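Local coordinates for endoglucanase family 5 (PDB 6PZ7), which probably hydrolyses beta-1,4-glucan chains such as cellulose as a broad-specificity endoglucanase of glycoside hydrolase family 5, at residues A[83-86]-A[87-90]. Residues are numbered along the deposited sequence; the frame is centred on the assembly and turned at random.
Sequences QEVV and NYVI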
ATOM      1  N   GLN A  83      -4.786 -15.363  -6.229  0.50  7.57           N
ATOM      2  CA  GLN A  83      -6.218 -15.245  -6.468  0.50  7.55           C
ATOM      3  C   GLN A  83      -7.040 -15.783  -5.299  0.50  7.20           C
ATOM      4  O   GLN A  83      -8.097 -15.236  -4.969  0.50  8.10           O
ATOM      5  CB  GLN A  83      -6.612 -15.946  -7.760  0.50  9.66           C
ATOM      6  CG  GLN A  83      -8.099 -15.832  -8.012  0.50 10.45           C
ATOM      7  CD  GLN A  83      -8.520 -16.419  -9.298  0.50 12.74           C
ATOM      8  OE1 GLN A  83      -8.399 -17.622  -9.505  0.50 10.14           O
ATOM      9  NE2 GLN A  83      -8.976 -15.551 -10.221  0.50 13.87           N
ATOM     10  N   GLU A  84      -6.603 -16.883  -4.685  1.00  8.03           N
ATOM     11  CA  GLU A  84      -7.315 -17.397  -3.514  1.00  7.97           C
ATOM     12  C   GLU A  84      -7.435 -16.314  -2.438  1.00  7.15           C
ATOM     13  O   GLU A  84      -8.488 -16.131  -1.814  1.00  7.68           O
ATOM     14  CB  GLU A  84      -6.605 -18.625  -2.922  1.00  8.56           C
ATOM     15  CG  GLU A  84      -6.685 -19.868  -3.758  1.00 10.65           C
ATOM     16  CD  GLU A  84      -5.983 -21.065  -3.192  1.00 13.25           C
ATOM     17  OE1 GLU A  84      -5.253 -20.979  -2.187  1.00 13.35           O
ATOM     18  OE2 GLU A  84      -6.180 -22.177  -3.750  1.00 16.99           O
ATOM     19  N   VAL A  85      -6.340 -15.587  -2.176  1.00  6.63           N
ATOM     20  CA  VAL A  85      -6.306 -14.553  -1.140  1.00  6.46           C
ATOM     21  C   VAL A  85      -7.141 -13.350  -1.554  1.00  6.27           C
ATOM     22  O   VAL A  85      -7.938 -12.831  -0.766  1.00  6.84           O
ATOM     23  CB  VAL A  85      -4.852 -14.203  -0.779  1.00  6.59           C
ATOM     24  CG1 VAL A  85      -4.847 -13.078   0.221  1.00  7.58           C
ATOM     25  CG2 VAL A  85      -4.137 -15.419  -0.235  1.00  8.45           C
ATOM     26  N   VAL A  86      -7.025 -12.913  -2.806  1.00  6.74           N
ATOM     27  CA  VAL A  86      -7.918 -11.885  -3.326  1.00  6.65           C
ATOM     28  C   VAL A  86      -9.367 -12.290  -3.112  1.00  6.71           C
ATOM     29  O   VAL A  86     -10.194 -11.476  -2.681  1.00  7.08           O
ATOM     30  CB  VAL A  86      -7.613 -11.609  -4.803  1.00  6.71           C
ATOM     31  CG1 VAL A  86      -8.718 -10.806  -5.461  1.00  8.41           C
ATOM     32  CG2 VAL A  86      -6.286 -10.926  -4.935  1.00  7.08           C
ATOM     33  N   ASN A  87      -9.710 -13.545  -3.407  1.00  6.80           N
ATOM     34  CA  ASN A  87     -11.082 -14.000  -3.238  1.00  7.61           C
ATOM     35  C   ASN A  87     -11.541 -13.968  -1.797  1.00  7.76           C
ATOM     36  O   ASN A  87     -12.723 -13.700  -1.559  1.00  8.11           O
ATOM     37  CB  ASN A  87     -11.318 -15.371  -3.879  1.00  7.30           C
ATOM     38  CG  ASN A  87     -11.555 -15.275  -5.375  1.00  8.34           C
ATOM     39  OD1 ASN A  87     -11.763 -14.177  -5.919  1.00  9.15           O
ATOM     40  ND2 ASN A  87     -11.550 -16.420  -6.046  1.00 10.58           N
ATOM     41  N   TYR A  88     -10.684 -14.264  -0.813  1.00  7.78           N
ATOM     42  CA  TYR A  88     -11.124 -14.140   0.580  1.00  7.82           C
ATOM     43  C   TYR A  88     -11.695 -12.743   0.807  1.00  7.36           C
ATOM     44  O   TYR A  88     -12.715 -12.563   1.480  1.00  8.95           O
ATOM     45  CB  TYR A  88      -9.961 -14.372   1.570  1.00  8.76           C
ATOM     46  CG  TYR A  88      -9.260 -15.706   1.577  1.00  7.81           C
ATOM     47  CD1 TYR A  88      -9.861 -16.881   1.196  1.00  8.70           C
ATOM     48  CD2 TYR A  88      -7.940 -15.770   2.011  1.00  8.61           C
ATOM     49  CE1 TYR A  88      -9.162 -18.076   1.215  1.00  9.20           C
ATOM     50  CE2 TYR A  88      -7.237 -16.943   2.027  1.00  9.06           C
ATOM     51  CZ  TYR A  88      -7.857 -18.111   1.632  1.00  9.14           C
ATOM     52  OH  TYR A  88      -7.132 -19.294   1.644  1.00 10.68           O
ATOM     53  N   VAL A  89     -10.952 -11.731   0.341  1.00  6.91           N
ATOM     54  CA  VAL A  89     -11.314 -10.334   0.559  1.00  7.08           C
ATOM     55  C   VAL A  89     -12.581  -9.969  -0.226  1.00  7.66           C
ATOM     56  O   VAL A  89     -13.546  -9.385   0.306  1.00  8.20           O
ATOM     57  CB  VAL A  89     -10.124  -9.426   0.183  1.00  6.91           C
ATOM     58  CG1 VAL A  89     -10.514  -7.961   0.313  1.00  7.64           C
ATOM     59  CG2 VAL A  89      -8.919  -9.725   1.068  1.00  7.51           C
ATOM     60  N   ILE A  90     -12.600 -10.302  -1.521  1.00  7.29           N
ATOM     61  CA  ILE A  90     -13.722  -9.948  -2.388  1.00  7.79           C
ATOM     62  C   ILE A  90     -14.984 -10.639  -1.922  1.00  8.05           C
ATOM     63  O   ILE A  90     -16.071 -10.034  -1.939  1.00  9.16           O
ATOM     64  CB  ILE A  90     -13.375 -10.249  -3.864  1.00  8.25           C
ATOM     65  CG1 ILE A  90     -12.220  -9.334  -4.370  1.00  8.32           C
ATOM     66  CG2 ILE A  90     -14.593 -10.165  -4.762  1.00  8.54           C
ATOM     67  CD1 ILE A  90     -12.552  -7.875  -4.454  1.00  9.72           C
TER
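Asn87 N bonds back to Gln83 O at 2.8 Å, the first of four backbone bonds, each to the residue four places earlier, that make 83-90 one regular stretch of alpha-helix. Tyr88 N takes Glu84 O at 3.1 Å, and Ile90 N meets Val86 O at 2.9 Å in the straightest of the set, with an N-H...O angle of 170°. The bond from Val89 N to Val85 O is weak, stretched to 3.4 Å.

The side chains of the second turn lean back on the first. The ring of Tyr88 folds back along the helix, CG lying anti to its own carbonyl carbon (chi1 -61°), and one face comes to rest over the preceding turn: Glu84 O sits 3.4 Å from Tyr88 CD1, nearer the rim than the centre of the ring. At the side of the ring Tyr88 CE2 touches Val85 CG2 at 4.1 Å, the two side chains crossing at a slant. The hydroxyl of Tyr88 is hydrogen-bonded to Arg81, which also forms a salt bridge with Glu84, so the phenol hydroxyl and the carboxylate share one guanidinium group.

Two further contacts span four residues. Gln83 and Asn87 lie side by side, Gln83 CG 4.0 Å from Asn87 ND2, with their amide planes just 12° apart; Asn87 OD1 is bonded to the hydroxyl of Tyr135, to which Gln83 NE2 adds a weak bond. Val86 and Ile90 also point the same way, their CG1 atoms 4.0 Å apart.

Val85, Val86 and Val89 form the buried side and pack on Ile58 of strand 55-58, while Tyr88 and Val89 meet Ile45 of helix 42-51. Helix 76-91, amphipathic in this way, is the connecting helix of the beta-alpha-beta crossover from strand 55-58 to strand 95-99, one of the repeated units of the TIM barrel of family 5 glycoside hydrolases.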